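Local structure of putative fimbrial subunit (Corynebacterium diphtheriae, 4HSQ) at residues Lys8-Ala13 with Asp19-Thr24; Thr57-Gly62 with Leu83-Thr88; Val152-Asp155 with Lys161-Lys164. The protein probably builds the shaft of a pilus as the major pilin SpaD, the present chain being its domains D2 and D3, each braced by an internal isopeptide bond. All blocks are in the same frame, centred on the assembly; numbering follows the deposited sequence.

Contact 1 of 3, residues Lys8-Ala13 with Asp19-Thr24; sequences KTVKDA and DAYTYT
T9 pairs with T24 and K11 with T22 as antiparallel hydrogen-bonded pairs, and V10 with Y23 as the non-hydrogen-bonded pair between them, the strand axes being 165° apart in direction. The motif is a beta hairpin, made by strands 7-11 and 20-28, at one margin of a five-stranded sheet. Four backbone bonds hold it; the shortest, T9 N to T24 O, is 2.8 Å, and the longest, T22 N to K11 O, is 3.2 Å. On the face bearing T9 and T24, the two threonines lie side by side, and one water bonds to T9 OG1 and T24 O.

The other face is aromatic. With CG anti to the backbone N (chi1 -176°) and the chain beyond it extended, K8 runs over the Y23 ring and places NZ 3.9 Å from the ring centroid. NZ is joined covalently to N120 CG, the isopeptide linkage expected of a CnaA-type pilin domain, and also bonds to D45; as an amide nitrogen it should be neutral, so it probably rests on the ring as an amide rather than as a true cation. V10 CG2 rests against both tyrosines, 3.4 Å from Y23 CE1 and 3.6 Å from Y21 CE1, while D12 CB covers a face of Y21. Y21 OH donates to Y23 OH at 2.9 Å.

Contact 2 of 3, residues Thr57-Gly62 with Leu83-Thr88; sequences TEVKAG and LVVTLT
V59 overlaps two side chains of the facing strand, V85 and L87, and thereby packs the two sheets of a beta sandwich against each other. Strand 51-61 belongs to the five-stranded antiparallel sheet and strand 82-87 to the other layer, and the geometry supports face-to-face packing: the nearest CA atoms, those of V59 and V85, are 9.0 Å apart, too far for strand pairing. The two methyls of V59 divide the work. V59 CG1, anti to the backbone N (chi1 -175°), approaches L87 CD2 at 4.3 Å, whereas V59 CG2 meets V85 CG1 at 4.2 Å. L87 gets there with CG beside its own backbone N (chi1 -55°), which carries the branched end in toward V59.

Both distances are ordinary van der Waals contacts, and the interface is small, 88 Å² summed over both sides. Y71 and L103 each touch both V59 and V85, so the pair shares the interior with them. Just before V59, T57 and E58 both face T104 in a classic beta bulge. At the far end of 83-88, T88 is the N-cap of helix 89-93, its OG1 hydrogen-bonded to G91 N.

Contact 3 of 3, residues Val152-Asp155 with Lys161-Lys164; sequences VKKD and KVLK
One face of the peptide plane joining K154 to D155 carries L163 CD1, which stands almost directly over the carbonyl carbon, 3.6 Å from K154 C. At the rim of the same plane, D155 N points its hydrogen to K161 O at 3.0 Å, nearly in line with the K161 carbonyl. The carboxylate of D155 is approached on its OD1 side by the lysine chain, K161 CD lying 3.9 Å from D155 OD1.

This is the end of strand 142-155 in the prealbumin-like domain, probably of the CnaB type, where the chain turns back and 161-164 runs alongside it with a single beta bridge, K154 to V162. A second bond completes the bridge: L163 N to K153 O, 2.8 Å, the N-H of L163 coming in 37° off the plane of the K153 carbonyl. Both bonds bend moderately at hydrogen.

K153 NZ is covalently joined to N271 CG in the last strand, 264-271, consistent with the isopeptide bond of CnaB domains. Turns at chi2 (70°) and chi4 (52°) curl and shorten the lysine chain. L163 crosses it at a slant, L163 CB lying 3.9 Å from K153 CG and L163 CD1 4.1 Å from K153 NZ; L163 also touches N271, the other partner of the link, as well as P231 and Y234. The polar ends find partners outside the two segments: D155 OD1 pairs with K273 and accepts from Y234, K161 NZ also bonds to Y234, and K154 NZ pairs with E268. D155 OD1 and K161 NZ, at 4.3 Å, may attract each other, but the distance is beyond a salt bridge. On the other side of the bridge, V162 CG1 lies 4.1 Å from V152 CG2.

Overall arrangement
Contacts 1, 2 and 3 follow one another along the chain without interleaving. The first two share a domain and a sheet: strands 20-28 and 51-61 both pair with strand 100-109, and the centres of contacts 1 and 2 are about 16 Å apart, contact 1 at the margin and contact 2 across the sandwich interior. Contact 3 lies in the next domain, its centre about 38 Å from that of contact 1 and about 52 Å from that of contact 2, which lies on the opposite side of the chain's centre. Strand 142-155 spans the gap: its start packs on K8 and V10, and its end forms contact 3. Contacts 1 and 3 each hold an isopeptide lysine, consistent with a rod of covalently braced domains.

Contact 1 of 3, residues Lys8-Ala13 with Asp19-Thr24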
# COMPACT_ATOMS: atom_id res chain seq x y z
N LYS A 8 -10.21 -12.69 -2.58
CA LYS A 8 -9.36 -11.54 -2.88
C LYS A 8 -8.06 -11.67 -2.07
O LYS A 8 -8.11 -12.01 -0.89
CB LYS A 8 -10.07 -10.21 -2.58
CG LYS A 8 -9.24 -8.97 -2.99
CD LYS A 8 -10.06 -7.67 -2.95
CE LYS A 8 -9.12 -6.53 -3.24
NZ LYS A 8 -9.81 -5.25 -3.56
N THR A 9 -6.93 -11.34 -2.71
CA THR A 9 -5.63 -11.31 -2.05
C THR A 9 -4.96 -9.99 -2.40
O THR A 9 -5.33 -9.34 -3.38
CB THR A 9 -4.75 -12.53 -2.45
OG1 THR A 9 -4.65 -12.57 -3.86
CG2 THR A 9 -5.30 -13.87 -1.91
N VAL A 10 -3.99 -9.60 -1.60
CA VAL A 10 -3.23 -8.37 -1.83
C VAL A 10 -1.76 -8.69 -1.67
O VAL A 10 -1.37 -9.43 -0.76
CB VAL A 10 -3.66 -7.20 -0.91
CG1 VAL A 10 -3.49 -7.54 0.59
CG2 VAL A 10 -2.89 -5.91 -1.25
N LYS A 11 -0.97 -8.20 -2.61
CA LYS A 11 0.47 -8.32 -2.53
C LYS A 11 1.00 -6.90 -2.41
O LYS A 11 1.01 -6.17 -3.39
CB LYS A 11 1.06 -9.03 -3.77
CG LYS A 11 2.52 -9.37 -3.54
CD LYS A 11 2.61 -10.64 -2.66
CE LYS A 11 4.03 -10.99 -2.25
NZ LYS A 11 4.68 -9.87 -1.48
N ASP A 12 1.37 -6.50 -1.19
CA ASP A 12 1.78 -5.13 -0.90
C ASP A 12 3.06 -5.04 -0.04
O ASP A 12 3.46 -3.91 0.27
CB ASP A 12 0.64 -4.41 -0.15
CG ASP A 12 0.19 -5.06 1.17
OD1 ASP A 12 1.05 -5.63 1.88
OD2 ASP A 12 -0.99 -4.97 1.50
N ALA A 13 3.67 -6.17 0.37
CA ALA A 13 4.85 -6.11 1.26
C ALA A 13 5.92 -5.14 0.74
O ALA A 13 6.28 -5.15 -0.44
CB ALA A 13 5.47 -7.48 1.50
N ASP A 19 4.05 3.53 -4.37
CA ASP A 19 4.68 2.32 -4.88
C ASP A 19 3.58 1.43 -5.40
O ASP A 19 2.57 1.22 -4.72
CB ASP A 19 5.50 1.59 -3.81
CG ASP A 19 6.77 2.31 -3.40
OD1 ASP A 19 7.36 3.03 -4.26
OD2 ASP A 19 7.23 2.10 -2.25
N ALA A 20 3.75 0.90 -6.61
CA ALA A 20 2.72 0.02 -7.19
C ALA A 20 2.57 -1.27 -6.40
O ALA A 20 3.58 -1.87 -6.00
CB ALA A 20 3.07 -0.30 -8.63
N TYR A 21 1.33 -1.71 -6.20
CA TYR A 21 1.11 -3.03 -5.58
C TYR A 21 -0.10 -3.65 -6.24
O TYR A 21 -0.74 -3.00 -7.05
CB TYR A 21 1.03 -2.98 -4.05
CG TYR A 21 -0.21 -2.35 -3.45
CD1 TYR A 21 -1.35 -3.12 -3.19
CD2 TYR A 21 -0.21 -1.02 -3.05
CE1 TYR A 21 -2.47 -2.56 -2.57
CE2 TYR A 21 -1.33 -0.45 -2.44
CZ TYR A 21 -2.45 -1.23 -2.20
OH TYR A 21 -3.57 -0.70 -1.61
N THR A 22 -0.36 -4.92 -5.96
CA THR A 22 -1.42 -5.60 -6.67
C THR A 22 -2.45 -6.24 -5.79
O THR A 22 -2.19 -6.56 -4.63
CB THR A 22 -0.84 -6.70 -7.63
OG1 THR A 22 -0.12 -7.68 -6.89
CG2 THR A 22 0.04 -6.13 -8.76
N TYR A 23 -3.65 -6.38 -6.37
CA TYR A 23 -4.75 -7.16 -5.86
C TYR A 23 -4.98 -8.30 -6.80
O TYR A 23 -4.87 -8.12 -8.01
CB TYR A 23 -6.05 -6.36 -5.72
CG TYR A 23 -5.98 -5.32 -4.63
CD1 TYR A 23 -5.92 -5.68 -3.29
CD2 TYR A 23 -6.05 -3.96 -4.94
CE1 TYR A 23 -5.91 -4.72 -2.27
CE2 TYR A 23 -6.02 -2.99 -3.93
CZ TYR A 23 -5.96 -3.38 -2.61
OH TYR A 23 -5.93 -2.42 -1.63
N THR A 24 -5.42 -9.44 -6.26
CA THR A 24 -5.81 -10.56 -7.11
C THR A 24 -7.20 -11.02 -6.67
O THR A 24 -7.46 -11.15 -5.47
CB THR A 24 -4.77 -11.71 -7.11
OG1 THR A 24 -3.58 -11.24 -7.75
CG2 THR A 24 -5.28 -12.95 -7.88
O HOH W 1 -7.14 -14.11 -4.81

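Contact 2 of 3, residues Thr57-Gly62 with Leu83-Thr88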
# COMPACT_ATOMS: atom_id res chain seq x y z
N THR A 57 -3.05 -6.43 -14.92
CA THR A 57 -1.79 -7.11 -15.27
C THR A 57 -2.10 -8.50 -15.83
O THR A 57 -1.36 -9.00 -16.69
CB THR A 57 -0.83 -7.20 -14.07
OG1 THR A 57 -1.44 -7.99 -13.07
CG2 THR A 57 -0.49 -5.84 -13.47
N GLU A 58 -3.20 -9.12 -15.37
CA GLU A 58 -3.56 -10.44 -15.91
C GLU A 58 -5.00 -10.77 -15.69
O GLU A 58 -5.56 -10.49 -14.63
CB GLU A 58 -2.68 -11.55 -15.26
CG GLU A 58 -3.00 -12.95 -15.74
CD GLU A 58 -2.17 -13.97 -14.98
OE1 GLU A 58 -2.54 -14.29 -13.83
OE2 GLU A 58 -1.12 -14.40 -15.51
N VAL A 59 -5.61 -11.38 -16.71
CA VAL A 59 -6.95 -11.97 -16.67
C VAL A 59 -6.76 -13.41 -17.15
O VAL A 59 -6.23 -13.61 -18.25
CB VAL A 59 -8.05 -11.23 -17.48
CG1 VAL A 59 -9.39 -11.91 -17.25
CG2 VAL A 59 -8.14 -9.76 -17.08
N LYS A 60 -7.13 -14.40 -16.33
CA LYS A 60 -6.98 -15.81 -16.69
C LYS A 60 -8.28 -16.58 -16.54
O LYS A 60 -9.02 -16.35 -15.58
CB LYS A 60 -5.95 -16.48 -15.76
CG LYS A 60 -4.51 -16.42 -16.20
CD LYS A 60 -3.61 -17.12 -15.18
CE LYS A 60 -3.22 -18.52 -15.57
NZ LYS A 60 -2.22 -19.09 -14.63
N ALA A 61 -8.53 -17.52 -17.45
CA ALA A 61 -9.65 -18.48 -17.38
C ALA A 61 -8.97 -19.84 -17.35
O ALA A 61 -8.43 -20.27 -18.37
CB ALA A 61 -10.58 -18.33 -18.59
N GLY A 62 -8.83 -20.40 -16.15
CA GLY A 62 -8.08 -21.63 -15.93
C GLY A 62 -6.61 -21.33 -16.16
O GLY A 62 -6.05 -20.44 -15.51
N LEU A 83 -13.69 -0.06 -10.23
CA LEU A 83 -13.08 -0.79 -11.35
C LEU A 83 -14.06 -1.86 -11.84
O LEU A 83 -14.62 -2.60 -11.03
CB LEU A 83 -11.75 -1.48 -10.92
CG LEU A 83 -11.08 -2.39 -11.97
CD1 LEU A 83 -10.59 -1.57 -13.15
CD2 LEU A 83 -9.91 -3.18 -11.34
N VAL A 84 -14.26 -1.95 -13.16
CA VAL A 84 -15.12 -2.99 -13.74
C VAL A 84 -14.34 -3.64 -14.88
O VAL A 84 -13.95 -2.95 -15.82
CB VAL A 84 -16.50 -2.45 -14.24
CG1 VAL A 84 -17.37 -3.60 -14.75
CG2 VAL A 84 -17.24 -1.69 -13.14
N VAL A 85 -14.10 -4.95 -14.78
CA VAL A 85 -13.42 -5.73 -15.82
C VAL A 85 -14.45 -6.69 -16.36
O VAL A 85 -14.89 -7.57 -15.62
CB VAL A 85 -12.15 -6.45 -15.28
CG1 VAL A 85 -11.49 -7.25 -16.40
CG2 VAL A 85 -11.17 -5.43 -14.68
N THR A 86 -14.89 -6.48 -17.60
CA THR A 86 -15.99 -7.25 -18.21
C THR A 86 -15.49 -8.12 -19.33
O THR A 86 -14.85 -7.61 -20.24
CB THR A 86 -17.04 -6.27 -18.75
OG1 THR A 86 -17.41 -5.34 -17.73
CG2 THR A 86 -18.30 -6.97 -19.27
N LEU A 87 -15.82 -9.41 -19.31
CA LEU A 87 -15.40 -10.26 -20.42
C LEU A 87 -16.21 -9.89 -21.64
O LEU A 87 -17.41 -9.59 -21.52
CB LEU A 87 -15.53 -11.76 -20.13
CG LEU A 87 -14.81 -12.31 -18.90
CD1 LEU A 87 -14.81 -13.82 -18.95
CD2 LEU A 87 -13.36 -11.80 -18.79
N THR A 88 -15.54 -9.84 -22.79
CA THR A 88 -16.20 -9.54 -24.07
C THR A 88 -16.77 -10.84 -24.62
O THR A 88 -16.48 -11.89 -24.06
CB THR A 88 -15.17 -8.93 -25.05
OG1 THR A 88 -14.16 -9.90 -25.31
CG2 THR A 88 -14.55 -7.66 -24.54

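Contact 3 of 3, residues Val152-Asp155 with Lys161-Lys164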
# COMPACT_ATOMS: atom_id res chain seq x y z
N VAL A 152 10.95 15.16 14.16
CA VAL A 152 11.09 16.49 14.76
C VAL A 152 12.55 16.61 15.24
O VAL A 152 13.02 15.77 15.99
CB VAL A 152 10.02 16.85 15.82
CG1 VAL A 152 9.74 15.71 16.77
CG2 VAL A 152 10.35 18.15 16.57
N LYS A 153 13.27 17.60 14.69
CA LYS A 153 14.67 17.79 15.03
C LYS A 153 14.79 18.78 16.16
O LYS A 153 14.31 19.90 16.05
CB LYS A 153 15.47 18.24 13.82
CG LYS A 153 16.98 18.19 14.05
CD LYS A 153 17.42 16.72 14.13
CE LYS A 153 18.85 16.51 14.32
NZ LYS A 153 19.42 17.27 15.46
N LYS A 154 15.45 18.37 17.23
CA LYS A 154 15.59 19.24 18.39
C LYS A 154 17.02 19.36 18.85
O LYS A 154 17.88 18.56 18.50
CB LYS A 154 14.73 18.67 19.54
CG LYS A 154 13.22 18.89 19.33
CD LYS A 154 12.40 18.48 20.53
CE LYS A 154 10.99 19.00 20.40
NZ LYS A 154 10.10 18.48 21.47
N ASP A 155 17.27 20.37 19.67
CA ASP A 155 18.58 20.58 20.28
C ASP A 155 18.60 19.70 21.54
O ASP A 155 17.68 19.80 22.35
CB ASP A 155 18.76 22.07 20.61
CG ASP A 155 20.09 22.48 21.20
OD1 ASP A 155 20.53 23.61 20.94
OD2 ASP A 155 20.67 21.69 21.98
N LYS A 161 13.80 23.91 21.58
CA LYS A 161 14.47 24.49 20.42
C LYS A 161 14.42 23.49 19.27
O LYS A 161 15.14 22.49 19.30
CB LYS A 161 15.91 24.92 20.74
CG LYS A 161 16.52 25.86 19.70
CD LYS A 161 17.87 26.41 20.15
CE LYS A 161 18.44 27.44 19.21
NZ LYS A 161 19.43 26.85 18.26
N VAL A 162 13.57 23.76 18.27
CA VAL A 162 13.40 22.90 17.09
C VAL A 162 14.35 23.41 16.01
O VAL A 162 14.64 24.60 15.95
CB VAL A 162 11.92 22.78 16.62
CG1 VAL A 162 11.08 22.04 17.67
CG2 VAL A 162 11.31 24.15 16.31
N LEU A 163 14.88 22.49 15.19
CA LEU A 163 15.93 22.85 14.23
C LEU A 163 15.58 22.58 12.79
O LEU A 163 15.26 21.47 12.40
CB LEU A 163 17.22 22.08 14.59
CG LEU A 163 17.66 22.14 16.08
CD1 LEU A 163 18.82 21.19 16.34
CD2 LEU A 163 18.06 23.57 16.48
N LYS A 164 15.68 23.63 11.99
CA LYS A 164 15.48 23.61 10.54
C LYS A 164 16.80 23.20 9.89
O LYS A 164 17.88 23.46 10.44
CB LYS A 164 15.05 25.02 10.07
CG LYS A 164 14.89 25.20 8.56
CD LYS A 164 14.81 26.68 8.20
CE LYS A 164 14.49 26.92 6.74
NZ LYS A 164 14.43 28.38 6.43